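Ribosome maturation protein SDO1 homolog (Methanothermobacter thermautotrophicus, PDB 2WBM) probably binds RNA and the ribosome and takes part in ribosome maturation, as a flexible archaeal member of the SDO1/SBDS family. Local coordinates at residues K123-I128 and R145-M150; E131-Q136 and G229-F234; F182-V187 and V223-G228; R186-I191 and E247-K252. One frame throughout, in Å; residues are numbered along the deposited sequence.

In the fold
Helix 110-131 packs on helix 143-152 in interaction 1, within domain II, closing a short loop of 16 residues. Before that loop closes, the chain leaves the same helix at 131-136 and packs against 229-234 in interaction 2, so interactions 1 and 2 cross along the chain and the second joins the central to the C-terminal domain. Interaction 3, strand 181-191 with strand 220-227, is nested inside the loop closed by interaction 2 and touches it through the Glu131-Lys184 salt bridge. Interaction 4 starts from the same strand 181-191 and brings in the C-terminal strand 247-250; it crosses interaction 2 and shares Arg186 and Val187 with interaction 3.

Interaction 1: residues K123-I128 and R145-M150; sequences KIINKI and RIEKAM
Ile124 and Met150 meet at one margin of a helix-helix packing in SBDS domain II, where helix 110-131 crosses helix 143-152 with segment axes 9.5 Å apart and N-to-C directions at 121°. The Ile124 methyl CG2 lies 4.2 Å from Met150 CE, a loose van der Waals contact. Ile125 comes next and loses the most surface. Its CG1 stands anti to the carbonyl carbon (chi1 -70°), which carries that branch to the thioether: CG1 to Met150 SD is 3.5 Å. Beyond it, CD1 rests on the aliphatic part of Glu147, 3.9 Å from CB, while the carboxylate of Glu147 forms a salt bridge with Arg121. One helical turn after Ile124, Ile128 brings its CB and CG2 against Ile146, with CG2 3.9 Å from Ile146 CG2. With an alanine here in place of Ile146, a gap is likely to open beside Ile128, whose CG2 methyl would lose its partners across the contact. Val170 of helix 163-174 touches both Ile128 and Met150, so a third helix borders this apolar seam. On the Ile146 side, the outer methyl CD1 bends back (chi2 -50°) and meets Ile128 CG2 at 3.8 Å.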
loop_
_atom_site.group_PDB
_atom_site.type_symbol
_atom_site.label_atom_id
_atom_site.label_comp_id
_atom_site.label_asym_id
_atom_site.label_seq_id
_atom_site.Cartn_x
_atom_site.Cartn_y
_atom_site.Cartn_z
ATOM N N LYS A 123 4.652 -4.213 -5.065
ATOM C CA LYS A 123 3.426 -3.466 -4.754
ATOM C C LYS A 123 3.503 -2.028 -5.282
ATOM O O LYS A 123 2.509 -1.496 -5.795
ATOM C CB LYS A 123 3.146 -3.491 -3.247
ATOM C CG LYS A 123 2.707 -4.852 -2.768
ATOM C CD LYS A 123 2.584 -4.914 -1.263
ATOM C CE LYS A 123 1.974 -6.248 -0.849
ATOM N NZ LYS A 123 2.258 -6.547 0.587
ATOM N N ILE A 124 4.686 -1.427 -5.189
ATOM C CA ILE A 124 4.910 -0.070 -5.709
ATOM C C ILE A 124 4.755 -0.053 -7.233
ATOM O O ILE A 124 4.078 0.826 -7.784
ATOM C CB ILE A 124 6.301 0.495 -5.305
ATOM C CG1 ILE A 124 6.350 0.831 -3.807
ATOM C CG2 ILE A 124 6.652 1.753 -6.119
ATOM C CD1 ILE A 124 7.809 0.869 -3.236
ATOM N N ILE A 125 5.380 -1.017 -7.915
ATOM C CA ILE A 125 5.262 -1.097 -9.369
ATOM C C ILE A 125 3.774 -1.196 -9.746
ATOM O O ILE A 125 3.297 -0.489 -10.642
ATOM C CB ILE A 125 6.040 -2.308 -9.944
ATOM C CG1 ILE A 125 7.560 -2.069 -9.822
ATOM C CG2 ILE A 125 5.615 -2.615 -11.404
ATOM C CD1 ILE A 125 8.429 -3.311 -10.049
ATOM N N ASN A 126 3.057 -2.082 -9.068
ATOM C CA ASN A 126 1.652 -2.295 -9.398
ATOM C C ASN A 126 0.773 -1.083 -9.132
ATOM O O ASN A 126 -0.095 -0.762 -9.943
ATOM C CB ASN A 126 1.105 -3.549 -8.727
ATOM C CG ASN A 126 1.619 -4.821 -9.383
ATOM O OD1 ASN A 126 2.003 -4.818 -10.556
ATOM N ND2 ASN A 126 1.640 -5.905 -8.629
ATOM N N LYS A 127 1.007 -0.418 -8.010
ATOM C CA LYS A 127 0.205 0.743 -7.634
ATOM C C LYS A 127 0.443 1.883 -8.616
ATOM O O LYS A 127 -0.504 2.539 -9.049
ATOM C CB LYS A 127 0.509 1.187 -6.188
ATOM C CG LYS A 127 -0.245 2.449 -5.748
ATOM C CD LYS A 127 -1.748 2.226 -5.685
ATOM C CE LYS A 127 -2.447 3.343 -4.924
ATOM N NZ LYS A 127 -3.921 3.203 -5.062
ATOM N N ILE A 128 1.705 2.111 -8.985
ATOM C CA ILE A 128 2.006 3.112 -10.014
ATOM C C ILE A 128 1.363 2.748 -11.360
ATOM O O ILE A 128 0.735 3.604 -11.991
ATOM C CB ILE A 128 3.532 3.373 -10.172
ATOM C CG1 ILE A 128 4.098 3.951 -8.868
ATOM C CG2 ILE A 128 3.796 4.313 -11.371
ATOM C CD1 ILE A 128 5.637 4.148 -8.859
ATOM N N ARG A 145 7.076 -1.396 -17.810
ATOM C CA ARG A 145 7.614 -0.084 -18.178
ATOM C C ARG A 145 7.978 0.730 -16.941
ATOM O O ARG A 145 9.019 1.412 -16.918
ATOM C CB ARG A 145 6.626 0.699 -19.050
ATOM C CG ARG A 145 7.216 1.945 -19.702
ATOM C CD ARG A 145 8.237 1.547 -20.755
ATOM N NE ARG A 145 9.166 2.616 -21.122
ATOM C CZ ARG A 145 10.229 2.984 -20.405
ATOM N NH1 ARG A 145 10.495 2.408 -19.237
ATOM N NH2 ARG A 145 11.017 3.956 -20.850
ATOM N N ILE A 146 7.119 0.647 -15.924
ATOM C CA ILE A 146 7.354 1.292 -14.639
ATOM C C ILE A 146 8.618 0.707 -14.008
ATOM O O ILE A 146 9.465 1.440 -13.504
ATOM C CB ILE A 146 6.151 1.105 -13.672
ATOM C CG1 ILE A 146 4.857 1.723 -14.240
ATOM C CG2 ILE A 146 6.466 1.665 -12.284
ATOM C CD1 ILE A 146 4.990 3.141 -14.743
ATOM N N GLU A 147 8.728 -0.616 -14.035
ATOM C CA GLU A 147 9.893 -1.305 -13.490
ATOM C C GLU A 147 11.184 -0.829 -14.172
ATOM O O GLU A 147 12.188 -0.567 -13.501
ATOM C CB GLU A 147 9.738 -2.819 -13.648
ATOM C CG GLU A 147 10.870 -3.630 -13.042
ATOM C CD GLU A 147 10.658 -5.122 -13.198
ATOM O OE1 GLU A 147 10.212 -5.558 -14.280
ATOM O OE2 GLU A 147 10.938 -5.864 -12.239
ATOM N N LYS A 148 11.147 -0.718 -15.498
ATOM C CA LYS A 148 12.306 -0.273 -16.263
ATOM C C LYS A 148 12.709 1.152 -15.895
ATOM O O LYS A 148 13.899 1.447 -15.780
ATOM C CB LYS A 148 12.052 -0.411 -17.770
ATOM C CG LYS A 148 12.326 -1.814 -18.334
ATOM C CD LYS A 148 12.176 -2.895 -17.256
ATOM C CE LYS A 148 11.488 -4.149 -17.769
ATOM N NZ LYS A 148 10.724 -4.791 -16.653
ATOM N N ALA A 149 11.712 2.015 -15.701
ATOM C CA ALA A 149 11.934 3.404 -15.281
ATOM C C ALA A 149 12.592 3.484 -13.898
ATOM O O ALA A 149 13.500 4.283 -13.687
ATOM C CB ALA A 149 10.614 4.179 -15.281
ATOM N N MET A 150 12.130 2.654 -12.971
ATOM C CA MET A 150 12.710 2.601 -11.627
ATOM C C MET A 150 14.187 2.209 -11.681
ATOM O O MET A 150 15.022 2.783 -10.964
ATOM C CB MET A 150 11.919 1.640 -10.750
ATOM C CG MET A 150 10.534 2.155 -10.409
ATOM S SD MET A 150 9.490 0.904 -9.642
ATOM C CE MET A 150 10.296 0.723 -8.041
#

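Interaction 2: residues E131-Q136 and G229-F234; sequences EAINPQ and GLQDSF
Gln231 reaches back from the first turn of helix 231-241 towards Ile133, and its course can be followed atom by atom. From CB, the chain leaves with CG anti to the carbonyl carbon (chi1 -69°), where CG packs on Val185, and continues extended to CD (chi2 170°), far enough to bring the amide across to the other segment. A chi3 of 70° then turns the amide, sending NE2 towards Ile133 and OE1 against Leu250 CD1. The tip nitrogen NE2 comes 3.8 Å from the Ile133 methyl CG2, a van der Waals contact between a methyl and the amide nitrogen. Its hydrogen bonds go to two backbone carbonyls, Gly228 O and Gly138 O, so this nitrogen joins the start of the C-terminal helix to the loop beyond strand 132-133. This is a junction between domain II and the C-terminal domain of the SBDS fold: helix 110-131 has just ended, Ala132 is the first residue to leave helical backbone angles, and strand 132-133 pairs with strand 181-191. Backbone meets backbone here at Gly229, whose CA is 5.0 Å from that of Ala132. Gly229 N lies 3.2 Å from Ala132 O, but the angle is too poor for a hydrogen bond. A beta carbon on Gly229 would sit tightly, about 3.1 Å from Ala132 O. The Glu131 side chain points away from Gly229, and its carboxylate is held by salt bridges to Lys127 and Lys184.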
loop_
_atom_site.group_PDB
_atom_site.type_symbol
_atom_site.label_atom_id
_atom_site.label_comp_id
_atom_site.label_asym_id
_atom_site.label_seq_id
_atom_site.Cartn_x
_atom_site.Cartn_y
_atom_site.Cartn_z
ATOM N N GLU A 131 -2.421 3.465 -11.222
ATOM C CA GLU A 131 -2.911 4.842 -11.102
ATOM C C GLU A 131 -2.454 5.758 -12.226
ATOM O O GLU A 131 -3.070 6.794 -12.468
ATOM C CB GLU A 131 -2.520 5.451 -9.749
ATOM C CG GLU A 131 -2.987 4.665 -8.515
ATOM C CD GLU A 131 -4.501 4.693 -8.291
ATOM O OE1 GLU A 131 -5.212 5.579 -8.828
ATOM O OE2 GLU A 131 -4.986 3.815 -7.556
ATOM N N ALA A 132 -1.376 5.382 -12.903
ATOM C CA ALA A 132 -0.697 6.301 -13.817
ATOM C C ALA A 132 -1.194 6.239 -15.257
ATOM O O ALA A 132 -1.714 5.217 -15.715
ATOM C CB ALA A 132 0.798 6.073 -13.790
ATOM N N ILE A 133 -1.039 7.357 -15.954
ATOM C CA ILE A 133 -1.130 7.382 -17.411
ATOM C C ILE A 133 0.091 8.088 -17.972
ATOM O O ILE A 133 0.825 8.753 -17.244
ATOM C CB ILE A 133 -2.395 8.107 -17.917
ATOM C CG1 ILE A 133 -2.389 9.584 -17.484
ATOM C CG2 ILE A 133 -3.655 7.358 -17.463
ATOM C CD1 ILE A 133 -3.327 10.482 -18.299
ATOM N N ASN A 134 0.312 7.902 -19.267
ATOM C CA ASN A 134 1.240 8.701 -20.031
ATOM C C ASN A 134 0.447 9.940 -20.445
ATOM O O ASN A 134 -0.492 9.824 -21.231
ATOM C CB ASN A 134 1.684 7.900 -21.262
ATOM C CG ASN A 134 2.664 8.649 -22.141
ATOM O OD1 ASN A 134 2.714 9.880 -22.146
ATOM N ND2 ASN A 134 3.444 7.901 -22.912
ATOM N N PRO A 135 0.796 11.126 -19.896
ATOM C CA PRO A 135 -0.003 12.321 -20.206
ATOM C C PRO A 135 0.038 12.733 -21.678
ATOM O O PRO A 135 -0.823 13.503 -22.111
ATOM C CB PRO A 135 0.607 13.414 -19.316
ATOM C CG PRO A 135 1.955 12.902 -18.926
ATOM C CD PRO A 135 1.834 11.408 -18.889
ATOM N N GLN A 136 1.002 12.210 -22.435
ATOM C CA GLN A 136 1.125 12.532 -23.863
ATOM C C GLN A 136 0.047 11.885 -24.744
ATOM O O GLN A 136 -0.343 12.454 -25.763
ATOM C CB GLN A 136 2.509 12.155 -24.389
ATOM C CG GLN A 136 3.667 12.887 -23.721
ATOM C CD GLN A 136 5.027 12.376 -24.175
ATOM O OE1 GLN A 136 5.141 11.300 -24.769
ATOM N NE2 GLN A 136 6.068 13.147 -23.889
ATOM N N GLY A 229 -4.494 3.824 -15.124
ATOM C CA GLY A 229 -3.651 2.712 -15.566
ATOM C C GLY A 229 -4.411 1.417 -15.792
ATOM O O GLY A 229 -3.824 0.443 -16.273
ATOM N N LEU A 230 -5.698 1.405 -15.437
ATOM C CA LEU A 230 -6.540 0.203 -15.557
ATOM C C LEU A 230 -7.415 0.152 -16.812
ATOM O O LEU A 230 -8.258 -0.743 -16.942
ATOM C CB LEU A 230 -7.428 0.034 -14.316
ATOM C CG LEU A 230 -6.668 -0.304 -13.028
ATOM C CD1 LEU A 230 -7.618 -0.358 -11.855
ATOM C CD2 LEU A 230 -5.895 -1.600 -13.162
ATOM N N GLN A 231 -7.214 1.093 -17.732
ATOM C CA GLN A 231 -8.075 1.184 -18.929
ATOM C C GLN A 231 -8.148 -0.132 -19.709
ATOM O O GLN A 231 -9.239 -0.569 -20.088
ATOM C CB GLN A 231 -7.613 2.312 -19.850
ATOM C CG GLN A 231 -7.840 3.706 -19.293
ATOM C CD GLN A 231 -7.157 4.762 -20.131
ATOM O OE1 GLN A 231 -7.567 5.031 -21.263
ATOM N NE2 GLN A 231 -6.100 5.357 -19.592
ATOM N N ASP A 232 -6.998 -0.766 -19.932
ATOM C CA ASP A 232 -6.957 -2.001 -20.719
ATOM C C ASP A 232 -7.480 -3.216 -19.953
ATOM O O ASP A 232 -8.195 -4.043 -20.523
ATOM C CB ASP A 232 -5.557 -2.255 -21.289
ATOM C CG ASP A 232 -5.119 -1.166 -22.259
ATOM O OD1 ASP A 232 -5.966 -0.678 -23.041
ATOM O OD2 ASP A 232 -3.928 -0.793 -22.241
ATOM N N SER A 233 -7.128 -3.328 -18.672
ATOM C CA SER A 233 -7.612 -4.412 -17.817
ATOM C C SER A 233 -9.137 -4.352 -17.679
ATOM O O SER A 233 -9.821 -5.376 -17.671
ATOM C CB SER A 233 -6.944 -4.331 -16.440
ATOM O OG SER A 233 -7.541 -5.227 -15.526
ATOM N N PHE A 234 -9.652 -3.132 -17.564
ATOM C CA PHE A 234 -11.092 -2.889 -17.425
ATOM C C PHE A 234 -11.828 -3.377 -18.661
ATOM O O PHE A 234 -12.821 -4.117 -18.556
ATOM C CB PHE A 234 -11.347 -1.399 -17.208
ATOM C CG PHE A 234 -12.786 -1.047 -16.879
ATOM C CD1 PHE A 234 -13.497 -1.759 -15.913
ATOM C CD2 PHE A 234 -13.411 0.019 -17.517
ATOM C CE1 PHE A 234 -14.822 -1.410 -15.588
ATOM C CE2 PHE A 234 -14.745 0.374 -17.198
ATOM C CZ PHE A 234 -15.440 -0.339 -16.223
#

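Interaction 3: residues F182-V187 and V223-G228; sequences FEKVRV and VVEIPG
Arg186 and Glu225 are brought together by different first torsions. CG of Arg186 is anti to the carbonyl carbon (chi1 -78°), whereas CG of Glu225 is anti to the backbone N (chi1 179°), which raises the carboxylate off the sheet face that Arg186 shares, where the extended arginine chain reaches over to it. Arg186 NE gives Glu225 OE1 a hydrogen bond of 3.2 Å, and NH2 of the same arginine adds a weak one. The oxygen sits at the guanidinium edge, close to its plane, but is met on its anti side with the donor out of the carboxylate plane; the two flat groups are turned 50° apart. A glutamine in place of Glu225 is likely to leave the Arg186 guanidinium without its countercharge.

The aliphatic part of Glu225 also packs: its CG lies 3.9 Å from Lys184 CB, while the Lys184 amine pairs with Glu131. On the other face, Val185 CG2 meets Ile226 CG1 at 3.6 Å, and Val187 CG2 lies 4.0 Å from Ile226 CD1; Phe234 of helix 231-241 covers Val224 and Ile226 there. Reciprocal backbone bonds join Val185 with Ile226 and Val187 with Val224, including Val185 N to Ile226 O at 2.9 Å; Arg186-Glu225 and Lys184-Pro227 are the non-hydrogen-bonded pairs. At the end, Gly228 N gives Glu183 O only a weak bond, and a beta carbon on Gly228 would clash with that oxygen. Such alternation of pairs is characteristic of antiparallel strands, here 181-191 and 220-227 in the sheet of the SBDS C-terminal domain.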
loop_
_atom_site.group_PDB
_atom_site.type_symbol
_atom_site.label_atom_id
_atom_site.label_comp_id
_atom_site.label_asym_id
_atom_site.label_seq_id
_atom_site.Cartn_x
_atom_site.Cartn_y
_atom_site.Cartn_z
ATOM N N PHE A 182 -0.353 10.548 -12.262
ATOM C CA PHE A 182 -1.514 9.851 -11.710
ATOM C C PHE A 182 -2.760 10.594 -12.172
ATOM O O PHE A 182 -2.864 11.813 -12.017
ATOM C CB PHE A 182 -1.460 9.830 -10.186
ATOM C CG PHE A 182 -0.606 8.725 -9.614
ATOM C CD1 PHE A 182 0.297 8.027 -10.409
ATOM C CD2 PHE A 182 -0.687 8.412 -8.266
ATOM C CE1 PHE A 182 1.097 7.013 -9.871
ATOM C CE2 PHE A 182 0.109 7.399 -7.719
ATOM C CZ PHE A 182 0.999 6.703 -8.530
ATOM N N GLU A 183 -3.691 9.862 -12.768
ATOM C CA GLU A 183 -4.932 10.472 -13.250
ATOM C C GLU A 183 -6.030 9.444 -13.340
ATOM O O GLU A 183 -5.824 8.345 -13.861
ATOM C CB GLU A 183 -4.715 11.128 -14.614
ATOM C CG GLU A 183 -5.822 12.090 -15.021
ATOM C CD GLU A 183 -5.366 13.095 -16.071
ATOM O OE1 GLU A 183 -4.299 13.726 -15.888
ATOM O OE2 GLU A 183 -6.089 13.261 -17.074
ATOM N N LYS A 184 -7.204 9.803 -12.825
ATOM C CA LYS A 184 -8.384 8.988 -13.003
ATOM C C LYS A 184 -8.935 9.327 -14.381
ATOM O O LYS A 184 -8.745 10.443 -14.869
ATOM C CB LYS A 184 -9.458 9.292 -11.950
ATOM C CG LYS A 184 -8.994 9.239 -10.502
ATOM C CD LYS A 184 -8.707 7.828 -10.011
ATOM C CE LYS A 184 -8.196 7.882 -8.555
ATOM N NZ LYS A 184 -7.661 6.579 -8.061
ATOM N N VAL A 185 -9.577 8.356 -15.015
ATOM C CA VAL A 185 -10.247 8.595 -16.298
ATOM C C VAL A 185 -11.684 8.121 -16.196
ATOM O O VAL A 185 -12.012 7.295 -15.337
ATOM C CB VAL A 185 -9.548 7.902 -17.487
ATOM C CG1 VAL A 185 -8.075 8.340 -17.583
ATOM C CG2 VAL A 185 -9.670 6.391 -17.385
ATOM N N ARG A 186 -12.539 8.653 -17.061
ATOM C CA ARG A 186 -13.945 8.234 -17.089
ATOM C C ARG A 186 -14.224 7.496 -18.381
ATOM O O ARG A 186 -13.875 7.972 -19.459
ATOM C CB ARG A 186 -14.878 9.443 -16.921
ATOM C CG ARG A 186 -14.961 9.894 -15.454
ATOM C CD ARG A 186 -16.084 10.890 -15.180
ATOM N NE ARG A 186 -15.996 11.387 -13.803
ATOM C CZ ARG A 186 -16.948 12.075 -13.169
ATOM N NH1 ARG A 186 -18.095 12.362 -13.776
ATOM N NH2 ARG A 186 -16.752 12.478 -11.916
ATOM N N VAL A 187 -14.826 6.316 -18.253
ATOM C CA VAL A 187 -15.100 5.460 -19.382
ATOM C C VAL A 187 -16.603 5.261 -19.453
ATOM O O VAL A 187 -17.232 4.944 -18.445
ATOM C CB VAL A 187 -14.432 4.080 -19.173
ATOM C CG1 VAL A 187 -14.734 3.153 -20.348
ATOM C CG2 VAL A 187 -12.890 4.247 -18.953
ATOM N N VAL A 223 -21.234 5.241 -16.796
ATOM C CA VAL A 223 -19.996 6.003 -16.819
ATOM C C VAL A 223 -19.243 5.626 -15.550
ATOM O O VAL A 223 -19.796 5.700 -14.447
ATOM C CB VAL A 223 -20.281 7.490 -16.900
ATOM C CG1 VAL A 223 -18.976 8.304 -16.885
ATOM C CG2 VAL A 223 -21.102 7.764 -18.185
ATOM N N VAL A 224 -18.002 5.174 -15.717
ATOM C CA VAL A 224 -17.215 4.641 -14.598
ATOM C C VAL A 224 -15.918 5.415 -14.494
ATOM O O VAL A 224 -15.226 5.572 -15.491
ATOM C CB VAL A 224 -16.886 3.148 -14.762
ATOM C CG1 VAL A 224 -16.188 2.609 -13.500
ATOM C CG2 VAL A 224 -18.169 2.338 -15.031
ATOM N N GLU A 225 -15.620 5.921 -13.300
ATOM C CA GLU A 225 -14.343 6.574 -13.052
ATOM C C GLU A 225 -13.379 5.506 -12.544
ATOM O O GLU A 225 -13.653 4.836 -11.537
ATOM C CB GLU A 225 -14.494 7.705 -12.037
ATOM C CG GLU A 225 -13.208 8.416 -11.692
ATOM C CD GLU A 225 -13.464 9.721 -10.956
ATOM O OE1 GLU A 225 -13.816 10.727 -11.614
ATOM O OE2 GLU A 225 -13.312 9.733 -9.720
ATOM N N ILE A 226 -12.273 5.328 -13.259
ATOM C CA ILE A 226 -11.269 4.332 -12.892
ATOM C C ILE A 226 -9.881 4.965 -12.775
ATOM O O ILE A 226 -9.625 6.016 -13.380
ATOM C CB ILE A 226 -11.218 3.152 -13.897
ATOM C CG1 ILE A 226 -10.838 3.630 -15.311
ATOM C CG2 ILE A 226 -12.579 2.423 -13.937
ATOM C CD1 ILE A 226 -10.436 2.499 -16.257
ATOM N N PRO A 227 -8.979 4.335 -11.986
ATOM C CA PRO A 227 -7.568 4.702 -12.040
ATOM C C PRO A 227 -7.113 4.582 -13.483
ATOM O O PRO A 227 -7.451 3.610 -14.153
ATOM C CB PRO A 227 -6.904 3.631 -11.163
ATOM C CG PRO A 227 -7.957 3.322 -10.153
ATOM C CD PRO A 227 -9.221 3.288 -10.971
ATOM N N GLY A 228 -6.391 5.579 -13.977
ATOM C CA GLY A 228 -6.090 5.636 -15.408
ATOM C C GLY A 228 -5.292 4.474 -15.968
ATOM O O GLY A 228 -5.386 4.173 -17.162
#

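Interaction 4: residues R186-I191 and E247-K252; sequences RVAIKI and ETRLIK
Ala188 and Arg249 face each other as a hydrogen-bonded antiparallel pair, and the methyl of one lies under the flat group of the other: Ala188 CB is 4.2 Å from the plane of the Arg249 guanidinium, over its centre. CG of Arg249 lies between the backbone N and the carbonyl carbon (chi1 68°), and from it the chain extends to hold the guanidinium over the alanine. Ile251 flanks the same methyl, with its CG1 4.0 Å from Ala188 CB. Farther along this face Lys190 and Glu247 pass at an angle, their aliphatic parts touching at CB and CB, 4.0 Å apart. On the reverse face, Ile189 CG2 meets Thr248 CG2 at 3.8 Å, and Val187 CG2 meets Leu250 CD2 at 3.9 Å. Five backbone bonds join the strands, among them Ala188 N to Arg249 O at 2.8 Å, and a water donates to Ala188 O and, weakly, to Glu247 O. In the antiparallel sheet of the SBDS C-terminal domain, strand 181-191 lies between strand 220-227, bonded through Val187 and Ile189, and strand 247-250; the face with Ile189 and Thr248 packs on helix 231-241, Ile189 reaching Phe234 and Leu238 and also Ile203 of helix 196-206.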
loop_
_atom_site.group_PDB
_atom_site.type_symbol
_atom_site.label_atom_id
_atom_site.label_comp_id
_atom_site.label_asym_id
_atom_site.label_seq_id
_atom_site.Cartn_x
_atom_site.Cartn_y
_atom_site.Cartn_z
ATOM N N ARG A 186 -12.539 8.653 -17.061
ATOM C CA ARG A 186 -13.945 8.234 -17.089
ATOM C C ARG A 186 -14.224 7.496 -18.381
ATOM O O ARG A 186 -13.875 7.972 -19.459
ATOM C CB ARG A 186 -14.878 9.443 -16.921
ATOM C CG ARG A 186 -14.961 9.894 -15.454
ATOM C CD ARG A 186 -16.084 10.890 -15.180
ATOM N NE ARG A 186 -15.996 11.387 -13.803
ATOM C CZ ARG A 186 -16.948 12.075 -13.169
ATOM N NH1 ARG A 186 -18.095 12.362 -13.776
ATOM N NH2 ARG A 186 -16.752 12.478 -11.916
ATOM N N VAL A 187 -14.826 6.316 -18.253
ATOM C CA VAL A 187 -15.100 5.460 -19.382
ATOM C C VAL A 187 -16.603 5.261 -19.453
ATOM O O VAL A 187 -17.232 4.944 -18.445
ATOM C CB VAL A 187 -14.432 4.080 -19.173
ATOM C CG1 VAL A 187 -14.734 3.153 -20.348
ATOM C CG2 VAL A 187 -12.890 4.247 -18.953
ATOM N N ALA A 188 -17.175 5.451 -20.634
ATOM C CA ALA A 188 -18.589 5.161 -20.832
ATOM C C ALA A 188 -18.667 3.757 -21.403
ATOM O O ALA A 188 -17.976 3.423 -22.389
ATOM C CB ALA A 188 -19.219 6.164 -21.797
ATOM N N ILE A 189 -19.485 2.922 -20.779
ATOM C CA ILE A 189 -19.651 1.562 -21.274
ATOM C C ILE A 189 -21.107 1.337 -21.640
ATOM O O ILE A 189 -22.004 1.990 -21.096
ATOM C CB ILE A 189 -19.168 0.497 -20.238
ATOM C CG1 ILE A 189 -20.154 0.372 -19.064
ATOM C CG2 ILE A 189 -17.765 0.844 -19.714
ATOM C CD1 ILE A 189 -19.841 -0.772 -18.106
ATOM N N LYS A 190 -21.325 0.437 -22.587
ATOM C CA LYS A 190 -22.661 0.047 -23.013
ATOM C C LYS A 190 -22.693 -1.474 -23.022
ATOM O O LYS A 190 -21.885 -2.100 -23.727
ATOM C CB LYS A 190 -22.928 0.591 -24.418
ATOM C CG LYS A 190 -24.317 0.313 -24.970
ATOM C CD LYS A 190 -24.439 0.873 -26.383
ATOM C CE LYS A 190 -25.878 0.913 -26.845
ATOM N NZ LYS A 190 -26.484 -0.439 -26.889
ATOM N N ILE A 191 -23.601 -2.059 -22.259
ATOM C CA ILE A 191 -23.685 -3.512 -22.238
ATOM C C ILE A 191 -25.138 -3.972 -22.312
ATOM O O ILE A 191 -26.059 -3.225 -21.974
ATOM C CB ILE A 191 -23.009 -4.095 -20.976
ATOM C CG1 ILE A 191 -23.681 -3.557 -19.719
ATOM C CG2 ILE A 191 -21.490 -3.810 -20.954
ATOM C CD1 ILE A 191 -23.597 -4.518 -18.578
ATOM N N GLU A 247 -19.380 -2.194 -25.463
ATOM C CA GLU A 247 -18.854 -1.059 -26.186
ATOM C C GLU A 247 -18.297 -0.112 -25.129
ATOM O O GLU A 247 -18.945 0.137 -24.112
ATOM C CB GLU A 247 -20.003 -0.424 -26.963
ATOM C CG GLU A 247 -19.676 0.826 -27.734
ATOM C CD GLU A 247 -20.914 1.397 -28.425
ATOM O OE1 GLU A 247 -21.711 0.599 -28.974
ATOM O OE2 GLU A 247 -21.094 2.637 -28.412
ATOM N N THR A 248 -17.076 0.373 -25.327
ATOM C CA THR A 248 -16.482 1.309 -24.369
ATOM C C THR A 248 -15.859 2.498 -25.090
ATOM O O THR A 248 -15.446 2.384 -26.245
ATOM C CB THR A 248 -15.394 0.654 -23.464
ATOM O OG1 THR A 248 -14.237 0.336 -24.250
ATOM C CG2 THR A 248 -15.914 -0.596 -22.752
ATOM N N ARG A 249 -15.801 3.639 -24.408
ATOM C CA ARG A 249 -15.077 4.791 -24.931
ATOM C C ARG A 249 -14.662 5.675 -23.786
ATOM O O ARG A 249 -15.318 5.682 -22.743
ATOM C CB ARG A 249 -15.919 5.586 -25.944
ATOM C CG ARG A 249 -17.122 6.299 -25.345
ATOM C CD ARG A 249 -17.754 7.263 -26.349
ATOM N NE ARG A 249 -18.834 8.007 -25.709
ATOM C CZ ARG A 249 -20.097 7.602 -25.666
ATOM N NH1 ARG A 249 -20.464 6.468 -26.267
ATOM N NH2 ARG A 249 -21.008 8.347 -25.043
ATOM N N LEU A 250 -13.571 6.408 -23.975
ATOM C CA LEU A 250 -13.139 7.403 -23.001
ATOM C C LEU A 250 -13.993 8.640 -23.132
ATOM O O LEU A 250 -14.278 9.081 -24.240
ATOM C CB LEU A 250 -11.675 7.796 -23.229
ATOM C CG LEU A 250 -10.596 6.824 -22.770
ATOM C CD1 LEU A 250 -9.214 7.386 -23.130
ATOM C CD2 LEU A 250 -10.695 6.551 -21.273
ATOM N N ILE A 251 -14.380 9.224 -22.006
ATOM C CA ILE A 251 -15.364 10.289 -22.054
ATOM C C ILE A 251 -14.844 11.590 -22.641
ATOM O O ILE A 251 -13.818 12.123 -22.203
ATOM C CB ILE A 251 -16.105 10.474 -20.711
ATOM C CG1 ILE A 251 -17.238 9.446 -20.655
ATOM C CG2 ILE A 251 -16.591 11.921 -20.529
ATOM C CD1 ILE A 251 -18.458 9.889 -19.920
ATOM N N LYS A 252 -15.568 12.012 -23.686
ATOM C CA LYS A 252 -15.528 13.323 -24.366
ATOM C C LYS A 252 -15.354 13.208 -25.895
ATOM O O LYS A 252 -15.920 12.291 -26.502
ATOM C CB LYS A 252 -14.593 14.340 -23.704
ATOM C CG LYS A 252 -15.286 15.105 -22.590
ATOM C CD LYS A 252 -14.304 15.883 -21.734
ATOM C CE LYS A 252 -15.022 16.540 -20.566
ATOM N NZ LYS A 252 -14.208 17.631 -19.974
ATOM O OXT LYS A 252 -14.681 14.002 -26.562
HETATM O O HOH W 1 -19.808 3.168 -24.673
#